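Local coordinates for protein N-hydroxyarylamine O-acetyltransferase (Bacillus cereus, PDB 4DMO) that works as an active arylamine N-acetyltransferase with a non-canonical Cys-His-Glu catalytic triad and probably also O-acetylates N-hydroxyarylamines, at residues A[104-109]-A[203-208]; A[41-46]-A[217-222]; A[51-56]-A[197-202]; A[160-165]-A[189-194]; A[69-74]-A[108-113]. All blocks are in the same frame, centred on the assembly; numbering follows the deposited sequence.

Contacts 2 and 5 are buried, contacts 1 and 3 partly buried, and contact 4 lies at the surface. Helix 195-207 is shared by contacts 1 and 3. Strand 103-117 is shared by contacts 1 and 5, and contact 4 reaches the same eight-stranded sheet. Contact 2 belongs to the other, five-stranded sheet and meets contact 5 through Asn44 and Glu73. The chemistry changes with position. Contact 5 brings catalytic sulfur and imidazole together in the core, whereas contact 1 has no hydrogen bond across its segments and rests on methyl packing and a CH-pi contact. Contacts 2, 3 and 4 all use side-chain amides to bind backbone, and contact 4 adds a carboxylate and an aromatic face at the surface.

Contact 1 of 5, residues A[104-109]-A[203-208]; sequences WAVDSG and KIIVEH
Gly109 and Ile205 mark the nearest approach of the two backbones, with CA atoms 6.2 Å apart. Residues 106-109 form a type II beta turn, closed by a weak bond from Gly109 N to Val106 O, and this turn lies against the last turn of helix 195-207. His208 is the first residue to leave helical geometry. No hydrogen bond joins the segments.

Val106 carries the contact with both methyls. CG1 stands over the centre of the His208 ring in a CH-pi contact, 3.5 Å from the centroid and 12° off the normal. His208 CG is anti to the backbone N (chi1 -161°), and ND1 accepts from Gly210 N, which would fix the turn of the ring under Val106 CG1. Val106 CG2 meets Ile204 CG2 at 3.8 Å and Ile205 CD1 at 3.5 Å, the latter tight for two carbons. Ile204 CD1 lies 3.5 Å from Asp107 O. Within the turn, Ser108 OG bonds Asp107 OD1 at 2.6 Å, meeting the carboxylate from above its plane.

The arrangement is a beta turn packed against a helix C-terminus, joining the helix to the bulged strand 103-117 of the arylamine N-acetyltransferase fold; Trp104 of the same strand touches the bound piperidinium sulfonate.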
# COMPACT_ATOMS: atom_id res chain seq x y z
N TRP A 104 -4.93 -16.72 8.89
CA TRP A 104 -5.38 -15.44 8.38
C TRP A 104 -5.03 -14.33 9.33
O TRP A 104 -4.90 -14.56 10.52
CB TRP A 104 -6.89 -15.43 8.16
CG TRP A 104 -7.34 -16.38 7.12
CD1 TRP A 104 -7.91 -17.61 7.33
CD2 TRP A 104 -7.27 -16.20 5.70
NE1 TRP A 104 -8.21 -18.19 6.12
CE2 TRP A 104 -7.82 -17.37 5.11
CE3 TRP A 104 -6.80 -15.17 4.86
CZ2 TRP A 104 -7.91 -17.53 3.73
CZ3 TRP A 104 -6.90 -15.33 3.49
CH2 TRP A 104 -7.44 -16.51 2.94
N ALA A 105 -4.81 -13.15 8.78
CA ALA A 105 -4.75 -11.93 9.56
C ALA A 105 -6.18 -11.55 9.90
O ALA A 105 -7.13 -12.25 9.52
CB ALA A 105 -4.08 -10.82 8.77
N VAL A 106 -6.34 -10.42 10.58
CA VAL A 106 -7.65 -9.97 10.97
C VAL A 106 -8.55 -9.86 9.77
O VAL A 106 -8.13 -9.41 8.69
CB VAL A 106 -7.62 -8.61 11.72
CG1 VAL A 106 -7.04 -8.81 13.07
CG2 VAL A 106 -6.83 -7.56 10.95
N ASP A 107 -9.81 -10.25 9.97
CA ASP A 107 -10.80 -10.31 8.91
C ASP A 107 -11.09 -8.92 8.34
O ASP A 107 -11.37 -7.99 9.09
CB ASP A 107 -12.11 -10.93 9.42
CG ASP A 107 -13.08 -11.17 8.34
OD1 ASP A 107 -13.84 -10.23 8.00
OD2 ASP A 107 -13.06 -12.26 7.77
N SER A 108 -11.02 -8.81 7.02
CA SER A 108 -11.41 -7.60 6.31
C SER A 108 -10.53 -6.43 6.68
O SER A 108 -10.96 -5.28 6.70
CB SER A 108 -12.87 -7.29 6.57
OG SER A 108 -13.67 -8.38 6.15
N GLY A 109 -9.27 -6.75 6.94
CA GLY A 109 -8.26 -5.76 7.25
C GLY A 109 -7.65 -5.10 6.02
O GLY A 109 -6.95 -4.10 6.14
N LYS A 203 -10.82 0.76 11.54
CA LYS A 203 -11.26 0.47 12.88
C LYS A 203 -10.73 -0.87 13.28
O LYS A 203 -10.23 -1.04 14.39
CB LYS A 203 -12.79 0.51 12.98
CG LYS A 203 -13.36 0.49 14.42
CD LYS A 203 -14.92 0.43 14.45
CE LYS A 203 -15.52 0.30 15.88
NZ LYS A 203 -15.38 1.56 16.73
N ILE A 204 -10.85 -1.84 12.38
CA ILE A 204 -10.37 -3.19 12.65
C ILE A 204 -8.87 -3.17 12.95
O ILE A 204 -8.42 -3.70 13.97
CB ILE A 204 -10.66 -4.13 11.47
CG1 ILE A 204 -12.16 -4.42 11.41
CG2 ILE A 204 -9.89 -5.43 11.62
CD1 ILE A 204 -12.65 -4.86 10.06
N ILE A 205 -8.09 -2.56 12.08
CA ILE A 205 -6.64 -2.53 12.26
C ILE A 205 -6.25 -1.66 13.49
O ILE A 205 -5.32 -1.99 14.23
CB ILE A 205 -5.92 -2.03 10.95
CG1 ILE A 205 -6.08 -3.04 9.79
CG2 ILE A 205 -4.47 -1.73 11.21
CD1 ILE A 205 -5.59 -4.44 10.06
N VAL A 206 -6.96 -0.57 13.75
CA VAL A 206 -6.68 0.16 14.99
C VAL A 206 -7.00 -0.62 16.29
O VAL A 206 -6.23 -0.59 17.27
CB VAL A 206 -7.43 1.50 15.04
CG1 VAL A 206 -7.39 2.09 16.48
CG2 VAL A 206 -6.81 2.48 14.05
N GLU A 207 -8.14 -1.32 16.30
CA GLU A 207 -8.73 -1.85 17.54
C GLU A 207 -8.47 -3.33 17.81
O GLU A 207 -8.17 -3.73 18.93
CB GLU A 207 -10.24 -1.61 17.56
CG GLU A 207 -10.63 -0.13 17.69
CD GLU A 207 -12.11 0.13 17.47
OE1 GLU A 207 -12.84 -0.83 17.19
OE2 GLU A 207 -12.54 1.30 17.54
N HIS A 208 -8.60 -4.16 16.79
CA HIS A 208 -8.51 -5.60 17.00
C HIS A 208 -7.25 -5.93 17.77
O HIS A 208 -6.23 -5.27 17.61
CB HIS A 208 -8.54 -6.32 15.68
CG HIS A 208 -8.89 -7.76 15.78
ND1 HIS A 208 -8.08 -8.68 16.41
CD2 HIS A 208 -9.95 -8.46 15.29
CE1 HIS A 208 -8.62 -9.88 16.31
NE2 HIS A 208 -9.75 -9.78 15.64

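Contact 2 of 5, residues A[41-46]-A[217-222]; sequences ENLNIL and PLIVKL
Leu218 N donates to Asn42 OD1 at 2.9 Å with an N-H...O angle of 157°, the shortest hydrogen bond across these segments. The donor stands above the amide plane, 40° out of it. Next to it, Asn42 N gives a weak bond to Leu218 O at 3.3 Å, so Asn42 engages both backbone polar atoms of Leu218. This is the margin of a five-stranded antiparallel sheet: the two-residue strand 40-41 runs beside strand 218-223, and Glu41 and Ile219 form an antiparallel non-hydrogen-bonded pair with CA atoms 4.4 Å apart. A CA-H...O contact from Glu41 CA to Leu218 O, 3.4 Å long, supplements the pairing.

The other end of the Asn42 amide is also engaged, since ND2 bonds the carbonyls of Phe213 and Val216. Asn42 CG lies between the backbone N and the carbonyl carbon (chi1 69°), and the side chain crosses that of Leu218 at about a right angle. After Asn42 the chain enters the short helix 43-46. Glu41 bends at chi2, and its OE1 accepts from Leu43 N in this first turn, while OE2 forms a salt bridge with Arg67.

The apolar part consists of leucine methyls from helix 43-46. Leu43 CD2 meets Pro217 CB and, more distantly, Ile219 CD1 at 4.1 Å, crossing both side chains nearly perpendicularly. Tyr253 of helix 250-261 touches both Leu43 and Pro217. Leu46 CD1 reaches over the proline ring, coming 3.8 Å from Pro217 CG and 3.3 Å from Pro217 N.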
# COMPACT_ATOMS: atom_id res chain seq x y z
N GLU A 41 3.38 3.10 6.67
CA GLU A 41 3.60 3.45 8.08
C GLU A 41 2.31 3.48 8.91
O GLU A 41 1.22 3.75 8.41
CB GLU A 41 4.30 4.80 8.21
CG GLU A 41 3.57 5.94 7.51
CD GLU A 41 3.20 7.08 8.44
OE1 GLU A 41 2.69 6.83 9.56
OE2 GLU A 41 3.37 8.22 8.01
N ASN A 42 2.44 3.18 10.20
CA ASN A 42 1.28 3.03 11.06
C ASN A 42 1.21 4.03 12.19
O ASN A 42 0.51 3.80 13.19
CB ASN A 42 1.29 1.65 11.69
CG ASN A 42 2.39 1.48 12.68
OD1 ASN A 42 3.42 2.16 12.62
ND2 ASN A 42 2.18 0.58 13.64
N LEU A 43 1.96 5.10 12.07
CA LEU A 43 2.22 5.95 13.21
C LEU A 43 0.97 6.69 13.70
O LEU A 43 0.88 6.99 14.88
CB LEU A 43 3.39 6.91 12.92
CG LEU A 43 4.71 6.21 12.53
CD1 LEU A 43 5.79 7.22 12.31
CD2 LEU A 43 5.12 5.30 13.65
N ASN A 44 -0.01 6.94 12.83
CA ASN A 44 -1.20 7.66 13.28
C ASN A 44 -2.12 6.81 14.17
O ASN A 44 -2.96 7.35 14.86
CB ASN A 44 -1.98 8.28 12.11
CG ASN A 44 -2.81 7.26 11.28
OD1 ASN A 44 -2.86 6.06 11.55
ND2 ASN A 44 -3.50 7.79 10.28
N ILE A 45 -1.93 5.49 14.16
CA ILE A 45 -2.63 4.59 15.09
C ILE A 45 -2.05 4.73 16.47
O ILE A 45 -2.77 4.79 17.47
CB ILE A 45 -2.53 3.08 14.66
CG1 ILE A 45 -3.23 2.90 13.32
CG2 ILE A 45 -3.09 2.15 15.78
CD1 ILE A 45 -3.32 1.41 12.80
N LEU A 46 -0.73 4.80 16.53
CA LEU A 46 -0.03 4.90 17.81
C LEU A 46 -0.13 6.29 18.44
O LEU A 46 -0.15 6.43 19.67
CB LEU A 46 1.44 4.54 17.60
CG LEU A 46 1.68 3.14 17.02
CD1 LEU A 46 3.17 2.94 16.83
CD2 LEU A 46 1.09 2.03 17.92
N PRO A 217 5.74 0.84 16.46
CA PRO A 217 5.96 1.52 15.18
C PRO A 217 6.48 0.57 14.12
O PRO A 217 7.34 -0.25 14.40
CB PRO A 217 7.04 2.54 15.50
CG PRO A 217 6.91 2.75 17.03
CD PRO A 217 6.56 1.40 17.54
N LEU A 218 5.95 0.73 12.91
CA LEU A 218 6.33 -0.05 11.75
C LEU A 218 6.35 0.90 10.54
O LEU A 218 5.33 1.51 10.21
CB LEU A 218 5.30 -1.14 11.57
CG LEU A 218 5.62 -2.37 10.75
CD1 LEU A 218 4.49 -3.39 10.96
CD2 LEU A 218 5.74 -2.02 9.30
N ILE A 219 7.51 1.06 9.92
CA ILE A 219 7.64 1.91 8.73
C ILE A 219 8.48 1.20 7.68
O ILE A 219 9.62 0.86 7.96
CB ILE A 219 8.35 3.24 9.01
CG1 ILE A 219 7.64 4.07 10.11
CG2 ILE A 219 8.42 4.05 7.74
CD1 ILE A 219 8.23 3.86 11.47
N VAL A 220 7.95 1.00 6.48
CA VAL A 220 8.75 0.44 5.39
C VAL A 220 8.56 1.27 4.11
O VAL A 220 7.49 1.82 3.85
CB VAL A 220 8.39 -1.04 5.14
CG1 VAL A 220 6.96 -1.19 4.88
CG2 VAL A 220 9.14 -1.61 3.95
N LYS A 221 9.63 1.36 3.32
CA LYS A 221 9.59 2.02 2.04
C LYS A 221 10.59 1.43 1.08
O LYS A 221 11.73 1.17 1.46
CB LYS A 221 9.89 3.49 2.19
CG LYS A 221 9.53 4.26 0.97
CD LYS A 221 9.77 5.77 1.13
CE LYS A 221 11.22 6.15 1.22
NZ LYS A 221 11.91 5.78 -0.01
N LEU A 222 10.18 1.24 -0.16
CA LEU A 222 11.15 0.86 -1.20
C LEU A 222 12.10 2.01 -1.44
O LEU A 222 11.79 3.18 -1.20
CB LEU A 222 10.45 0.47 -2.50
CG LEU A 222 9.49 -0.70 -2.24
CD1 LEU A 222 8.97 -1.20 -3.53
CD2 LEU A 222 10.14 -1.84 -1.45

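Contact 3 of 5, residues A[51-56]-A[197-202]; sequences KEISKE and KANTAQ
Gln202 and Asn199 present two flat amides to the backbone of residues 51-53. In the plane of the Gln202 amide, only 8° out of it, lies Lys51 O, which accepts from NE2 at 2.8 Å. Ile53 CD1 stands off one face of the same amide, displaced toward its O and N end, 3.4 Å from Gln202 OE1. The chain of Gln202 is extended, with CG anti to backbone N (chi1 -175°).

The Asn199 amide meets Ile53 at both backbone polar atoms. OD1 accepts from Ile53 N, the donor tilted 18° from the carbonyl plane; the modelled 2.5 Å between Ile53 N and Asn199 OD1 is unusually short, and its exact length is doubtful. ND2 gives a weak bond to Ile53 O at 3.5 Å. Asn199 and Gln202 are three residues apart on helix 195-207, so one helix face grips the extended segment that leads into helix 55-64, where Ser54 is the N-cap and its OG caps Asn57 N. Tyr72 of helix 71-84 touches both Ile53 and Gln202.

One residue before Asn199, Ala198 CB packs on Ile53 CG2 at 3.9 Å. A water lies 2.8 Å from Gln202 OE1 and receives a weak bond from Lys51 N.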
# COMPACT_ATOMS: atom_id res chain seq x y z
N LYS A 51 -7.73 9.66 11.15
CA LYS A 51 -9.01 10.30 10.85
C LYS A 51 -9.81 9.39 9.96
O LYS A 51 -9.34 8.34 9.50
CB LYS A 51 -8.83 11.64 10.13
CG LYS A 51 -8.14 12.70 10.92
CD LYS A 51 -8.11 13.99 10.12
CE LYS A 51 -7.33 15.07 10.84
NZ LYS A 51 -8.07 16.35 10.84
N GLU A 52 -11.04 9.84 9.72
CA GLU A 52 -11.93 9.21 8.78
C GLU A 52 -11.21 9.08 7.44
O GLU A 52 -10.51 9.99 7.00
CB GLU A 52 -13.19 10.06 8.64
CG GLU A 52 -14.38 9.35 8.04
CD GLU A 52 -15.40 10.33 7.48
OE1 GLU A 52 -15.31 11.54 7.82
OE2 GLU A 52 -16.29 9.91 6.70
N ILE A 53 -11.41 7.96 6.78
CA ILE A 53 -10.82 7.77 5.47
C ILE A 53 -11.67 8.52 4.45
O ILE A 53 -12.83 8.16 4.21
CB ILE A 53 -10.77 6.28 5.10
CG1 ILE A 53 -9.96 5.51 6.12
CG2 ILE A 53 -10.18 6.09 3.71
CD1 ILE A 53 -8.63 6.14 6.45
N SER A 54 -11.09 9.56 3.85
CA SER A 54 -11.78 10.38 2.87
C SER A 54 -10.73 10.97 1.95
O SER A 54 -9.55 10.94 2.25
CB SER A 54 -12.58 11.50 3.55
OG SER A 54 -11.74 12.52 4.09
N LYS A 55 -11.17 11.47 0.82
CA LYS A 55 -10.29 12.09 -0.14
C LYS A 55 -9.57 13.29 0.47
O LYS A 55 -8.36 13.49 0.27
CB LYS A 55 -11.09 12.53 -1.35
CG LYS A 55 -10.24 12.93 -2.55
CD LYS A 55 -11.09 13.19 -3.79
CE LYS A 55 -10.25 13.91 -4.83
NZ LYS A 55 -11.02 14.39 -5.99
N GLU A 56 -10.32 14.13 1.18
CA GLU A 56 -9.74 15.34 1.79
C GLU A 56 -8.77 15.01 2.91
O GLU A 56 -7.67 15.53 2.92
CB GLU A 56 -10.82 16.29 2.30
CG GLU A 56 -11.40 17.16 1.21
CD GLU A 56 -10.54 18.39 0.94
OE1 GLU A 56 -10.72 19.40 1.66
OE2 GLU A 56 -9.68 18.34 0.04
N LYS A 197 -16.39 0.95 4.01
CA LYS A 197 -15.68 -0.30 4.24
C LYS A 197 -14.21 0.03 4.58
O LYS A 197 -13.60 -0.63 5.43
CB LYS A 197 -15.74 -1.22 3.04
CG LYS A 197 -15.37 -2.64 3.37
CD LYS A 197 -16.23 -3.17 4.51
CE LYS A 197 -16.32 -4.72 4.52
NZ LYS A 197 -16.81 -5.19 5.87
N ALA A 198 -13.67 1.06 3.96
CA ALA A 198 -12.30 1.51 4.26
C ALA A 198 -12.19 1.97 5.71
O ALA A 198 -11.22 1.64 6.40
CB ALA A 198 -11.90 2.60 3.33
N ASN A 199 -13.20 2.69 6.20
CA ASN A 199 -13.17 3.16 7.57
C ASN A 199 -13.29 2.00 8.51
O ASN A 199 -12.66 1.98 9.56
CB ASN A 199 -14.25 4.21 7.84
CG ASN A 199 -13.89 5.56 7.25
OD1 ASN A 199 -12.95 6.20 7.71
ND2 ASN A 199 -14.60 5.97 6.22
N THR A 200 -14.06 1.00 8.10
CA THR A 200 -14.20 -0.21 8.88
C THR A 200 -12.91 -1.03 8.95
O THR A 200 -12.59 -1.64 9.98
CB THR A 200 -15.38 -1.05 8.30
OG1 THR A 200 -16.60 -0.42 8.71
CG2 THR A 200 -15.36 -2.51 8.79
N ALA A 201 -12.15 -1.04 7.86
CA ALA A 201 -10.86 -1.73 7.89
C ALA A 201 -9.93 -1.01 8.87
O ALA A 201 -9.22 -1.63 9.67
CB ALA A 201 -10.25 -1.78 6.48
N GLN A 202 -9.97 0.31 8.83
CA GLN A 202 -9.20 1.11 9.79
C GLN A 202 -9.53 0.76 11.23
O GLN A 202 -8.63 0.49 12.02
CB GLN A 202 -9.43 2.62 9.56
CG GLN A 202 -8.55 3.52 10.45
CD GLN A 202 -8.52 4.98 9.98
OE1 GLN A 202 -7.47 5.51 9.60
NE2 GLN A 202 -9.68 5.63 10.01
O HOH W 1 -6.34 7.88 8.64

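Contact 4 of 5, residues A[160-165]-A[189-194]; sequences KGNYIL and YIEEVD
Both ends of the Asn162 amide are hydrogen-bonded across the contact. OD1 accepts from Ile190 N at 3.0 Å, with the donor in the carbonyl plane on a lone pair. ND2 donates to Glu191 OE1, also at 3.0 Å and nearly straight (N-H...O 170°). The carboxylate is met on its syn lone pair, and Glu191 OE1 lies in the plane of the Asn162 amide although the two flat groups are turned 62° from each other.

These residues occur where two neighbouring strands of the eight-stranded sheet, 163-168 and 183-188, meet with a classic beta bulge: Asn162 and Tyr163 both face Phe188. Residues 189-194 continue from that second strand toward helix 195-207, and Asp194 caps the helix through Glu196 N.

Aromatic contacts come next. Gly161 CA lies over the centre of the Tyr189 ring, 3.4 Å from the centroid, in a CH-pi contact. Asn162 ND2 approaches the ring edge in its plane, 3.5 Å from Tyr189 CD1, and the amide is almost perpendicular to the ring.

The purely apolar pair is Tyr163 CE2 against Ile190 CB at 3.7 Å. At the other end, Lys160 pairs through NZ with Asp107 and makes a cation-pi contact with Trp104 of the ligand pocket.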
# COMPACT_ATOMS: atom_id res chain seq x y z
N LYS A 160 -12.24 -16.11 2.64
CA LYS A 160 -11.95 -14.68 2.82
C LYS A 160 -12.10 -13.89 1.53
O LYS A 160 -11.73 -12.72 1.45
CB LYS A 160 -10.55 -14.48 3.37
CG LYS A 160 -10.32 -15.06 4.76
CD LYS A 160 -11.34 -14.55 5.82
CE LYS A 160 -10.96 -15.07 7.22
NZ LYS A 160 -11.89 -14.54 8.30
N GLY A 161 -12.64 -14.53 0.50
CA GLY A 161 -12.78 -13.86 -0.78
C GLY A 161 -13.13 -14.84 -1.88
O GLY A 161 -13.33 -16.03 -1.64
N ASN A 162 -13.22 -14.32 -3.10
CA ASN A 162 -13.39 -15.16 -4.27
C ASN A 162 -12.26 -14.99 -5.27
O ASN A 162 -12.30 -15.59 -6.34
CB ASN A 162 -14.74 -14.94 -4.95
CG ASN A 162 -15.13 -13.50 -5.01
OD1 ASN A 162 -14.34 -12.63 -5.39
ND2 ASN A 162 -16.36 -13.22 -4.60
N TYR A 163 -11.26 -14.18 -4.91
CA TYR A 163 -10.02 -14.07 -5.70
C TYR A 163 -8.83 -14.04 -4.74
O TYR A 163 -8.99 -13.89 -3.53
CB TYR A 163 -9.99 -12.81 -6.55
CG TYR A 163 -10.83 -12.87 -7.81
CD1 TYR A 163 -10.25 -13.25 -9.02
CD2 TYR A 163 -12.17 -12.54 -7.80
CE1 TYR A 163 -10.98 -13.30 -10.16
CE2 TYR A 163 -12.92 -12.58 -8.96
CZ TYR A 163 -12.31 -12.96 -10.15
OH TYR A 163 -13.02 -13.04 -11.34
N ILE A 164 -7.65 -14.20 -5.29
CA ILE A 164 -6.46 -14.18 -4.47
C ILE A 164 -5.35 -13.49 -5.20
O ILE A 164 -5.28 -13.51 -6.44
CB ILE A 164 -5.97 -15.60 -4.05
CG1 ILE A 164 -5.45 -16.38 -5.27
CG2 ILE A 164 -7.07 -16.37 -3.32
CD1 ILE A 164 -4.90 -17.80 -4.88
N LEU A 165 -4.48 -12.86 -4.41
CA LEU A 165 -3.22 -12.35 -4.90
C LEU A 165 -2.12 -13.22 -4.35
O LEU A 165 -1.90 -13.29 -3.13
CB LEU A 165 -2.99 -10.91 -4.45
CG LEU A 165 -1.67 -10.43 -5.01
CD1 LEU A 165 -1.79 -10.22 -6.50
CD2 LEU A 165 -1.18 -9.18 -4.32
N TYR A 189 -12.70 -10.15 -2.16
CA TYR A 189 -13.92 -10.27 -2.93
C TYR A 189 -13.92 -9.22 -4.06
O TYR A 189 -13.52 -8.07 -3.83
CB TYR A 189 -15.13 -10.04 -2.01
CG TYR A 189 -15.30 -11.07 -0.93
CD1 TYR A 189 -15.87 -12.32 -1.23
CD2 TYR A 189 -14.90 -10.82 0.40
CE1 TYR A 189 -16.05 -13.30 -0.22
CE2 TYR A 189 -15.07 -11.81 1.42
CZ TYR A 189 -15.65 -13.04 1.08
OH TYR A 189 -15.83 -14.03 2.02
N ILE A 190 -14.32 -9.61 -5.27
CA ILE A 190 -14.33 -8.70 -6.42
C ILE A 190 -15.44 -7.65 -6.30
O ILE A 190 -15.42 -6.62 -6.97
CB ILE A 190 -14.50 -9.47 -7.77
CG1 ILE A 190 -14.21 -8.57 -8.97
CG2 ILE A 190 -15.91 -10.06 -7.88
CD1 ILE A 190 -12.87 -7.84 -8.91
N GLU A 191 -16.42 -7.95 -5.45
CA GLU A 191 -17.55 -7.06 -5.17
C GLU A 191 -17.10 -5.68 -4.63
O GLU A 191 -16.32 -5.58 -3.68
CB GLU A 191 -18.51 -7.74 -4.18
CG GLU A 191 -19.38 -8.90 -4.79
CD GLU A 191 -18.64 -10.24 -4.98
OE1 GLU A 191 -17.58 -10.49 -4.35
OE2 GLU A 191 -19.13 -11.06 -5.79
N GLU A 192 -17.62 -4.63 -5.24
CA GLU A 192 -17.25 -3.26 -4.93
C GLU A 192 -17.69 -2.79 -3.55
O GLU A 192 -18.78 -3.10 -3.05
CB GLU A 192 -17.82 -2.32 -5.99
CG GLU A 192 -18.06 -0.93 -5.49
CD GLU A 192 -18.29 0.04 -6.62
OE1 GLU A 192 -17.97 -0.32 -7.77
OE2 GLU A 192 -18.80 1.16 -6.35
N VAL A 193 -16.80 -2.03 -2.93
CA VAL A 193 -17.06 -1.44 -1.63
C VAL A 193 -16.77 0.07 -1.71
O VAL A 193 -16.19 0.54 -2.69
CB VAL A 193 -16.18 -2.11 -0.54
CG1 VAL A 193 -16.37 -3.63 -0.53
CG2 VAL A 193 -14.71 -1.75 -0.71
N ASP A 194 -17.16 0.81 -0.66
CA ASP A 194 -16.92 2.26 -0.61
C ASP A 194 -16.08 2.66 0.60
O ASP A 194 -15.56 1.80 1.32
CB ASP A 194 -18.25 3.03 -0.62
CG ASP A 194 -19.15 2.70 0.58
OD1 ASP A 194 -20.39 2.87 0.44
OD2 ASP A 194 -18.65 2.31 1.66

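Contact 5 of 5, residues A[69-74]-A[108-113]; sequences GLCYEL and SGHIAT
Cys71 and His110 are brought together by their side-chain torsions. Cys71 SG lies between the backbone N and carbonyl carbon (chi1 68°). In His110, chi1 of -166° sets CG anti to the backbone N, and with chi2 turning the ring ND1 comes to face the sulfur, although the CB bond points away. SG then stands 3.6 Å from His110 ND1 and 4.3 Å from the ring centroid in an oblique approach, 43° from the normal. The sulfur also lies 3.4 Å from Gly109 O, and Ile111 N gives it a weak bond at 3.7 Å.

This is the Cys-His part of the catalytic triad; Glu125, its OE1 hydrogen-bonded to His110 NE2, takes the place of the aspartate usual in the family. The cysteine occupies the first turn of helix 71-84, as in related enzymes. His110 is in strand 103-117 at a classic beta bulge, where Gly109 and His110 both face Gly94. Tyr186 meets the imidazole ring.

Beside the sulfur, Tyr72 CB packs on Ile111 CG1 at 4.0 Å, the more apolar side of the helix-strand contact, with Ala201 of helix 195-207 touching Ile111. Leu70 is the N-cap of the helix. Leu70 N donates to Glu73 OE2 at 3.0 Å, and that oxygen accepts on its anti lone pair. Glu73 OE1 binds Lys61 and Asn44, and Leu70 O accepts from both Glu73 N and Leu74 N.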
# COMPACT_ATOMS: atom_id res chain seq x y z
N GLY A 69 1.03 5.74 5.07
CA GLY A 69 -0.11 5.12 5.69
C GLY A 69 -0.11 3.63 5.49
O GLY A 69 0.84 3.07 4.96
N LEU A 70 -1.20 3.01 5.93
CA LEU A 70 -1.45 1.59 5.74
C LEU A 70 -2.34 1.37 4.51
O LEU A 70 -2.70 2.32 3.82
CB LEU A 70 -2.11 1.00 7.01
CG LEU A 70 -1.21 1.12 8.27
CD1 LEU A 70 -1.84 0.52 9.51
CD2 LEU A 70 0.16 0.49 8.06
N CYS A 71 -2.68 0.11 4.24
CA CYS A 71 -3.33 -0.27 3.01
C CYS A 71 -4.63 0.51 2.78
O CYS A 71 -4.93 0.88 1.67
CB CYS A 71 -3.61 -1.79 2.98
SG CYS A 71 -4.81 -2.35 4.15
N TYR A 72 -5.39 0.75 3.85
CA TYR A 72 -6.67 1.41 3.76
C TYR A 72 -6.54 2.91 3.63
O TYR A 72 -7.55 3.61 3.53
CB TYR A 72 -7.56 1.07 4.99
CG TYR A 72 -6.88 1.31 6.33
CD1 TYR A 72 -6.36 0.24 7.08
CD2 TYR A 72 -6.69 2.59 6.82
CE1 TYR A 72 -5.70 0.46 8.30
CE2 TYR A 72 -6.03 2.81 8.03
CZ TYR A 72 -5.56 1.75 8.77
OH TYR A 72 -4.91 1.98 9.94
N GLU A 73 -5.29 3.40 3.69
CA GLU A 73 -5.00 4.79 3.36
C GLU A 73 -4.30 4.91 1.99
O GLU A 73 -4.64 5.77 1.19
CB GLU A 73 -4.15 5.45 4.47
CG GLU A 73 -4.81 5.49 5.83
CD GLU A 73 -3.84 5.85 6.97
OE1 GLU A 73 -4.05 6.87 7.66
OE2 GLU A 73 -2.85 5.12 7.18
N LEU A 74 -3.31 4.06 1.71
CA LEU A 74 -2.54 4.21 0.45
C LEU A 74 -3.38 3.81 -0.75
O LEU A 74 -3.37 4.48 -1.76
CB LEU A 74 -1.24 3.40 0.46
CG LEU A 74 -0.24 3.73 1.59
CD1 LEU A 74 1.10 2.98 1.52
CD2 LEU A 74 0.02 5.20 1.62
N SER A 108 -11.02 -8.81 7.02
CA SER A 108 -11.41 -7.60 6.31
C SER A 108 -10.53 -6.43 6.68
O SER A 108 -10.96 -5.28 6.70
CB SER A 108 -12.87 -7.29 6.57
OG SER A 108 -13.67 -8.38 6.15
N GLY A 109 -9.27 -6.75 6.94
CA GLY A 109 -8.26 -5.76 7.25
C GLY A 109 -7.65 -5.10 6.02
O GLY A 109 -6.95 -4.10 6.14
N HIS A 110 -7.89 -5.65 4.84
CA HIS A 110 -7.25 -5.12 3.65
C HIS A 110 -8.22 -4.38 2.73
O HIS A 110 -9.38 -4.76 2.56
CB HIS A 110 -6.54 -6.22 2.85
CG HIS A 110 -5.59 -5.71 1.80
ND1 HIS A 110 -4.32 -5.26 2.10
CD2 HIS A 110 -5.72 -5.58 0.45
CE1 HIS A 110 -3.70 -4.89 0.99
NE2 HIS A 110 -4.53 -5.09 -0.03
N ILE A 111 -7.70 -3.34 2.11
CA ILE A 111 -8.42 -2.63 1.08
C ILE A 111 -7.50 -2.48 -0.09
O ILE A 111 -6.31 -2.29 0.09
CB ILE A 111 -8.82 -1.25 1.52
CG1 ILE A 111 -9.79 -1.33 2.69
CG2 ILE A 111 -9.40 -0.44 0.35
CD1 ILE A 111 -11.14 -1.86 2.33
N ALA A 112 -8.04 -2.57 -1.29
CA ALA A 112 -7.26 -2.42 -2.53
C ALA A 112 -8.15 -1.83 -3.60
O ALA A 112 -9.35 -1.59 -3.39
CB ALA A 112 -6.70 -3.76 -2.98
N THR A 113 -7.56 -1.62 -4.77
CA THR A 113 -8.21 -0.94 -5.86
C THR A 113 -8.26 -1.82 -7.10
O THR A 113 -7.27 -2.47 -7.43
CB THR A 113 -7.39 0.32 -6.22
OG1 THR A 113 -7.25 1.16 -5.07
CG2 THR A 113 -8.06 1.11 -7.32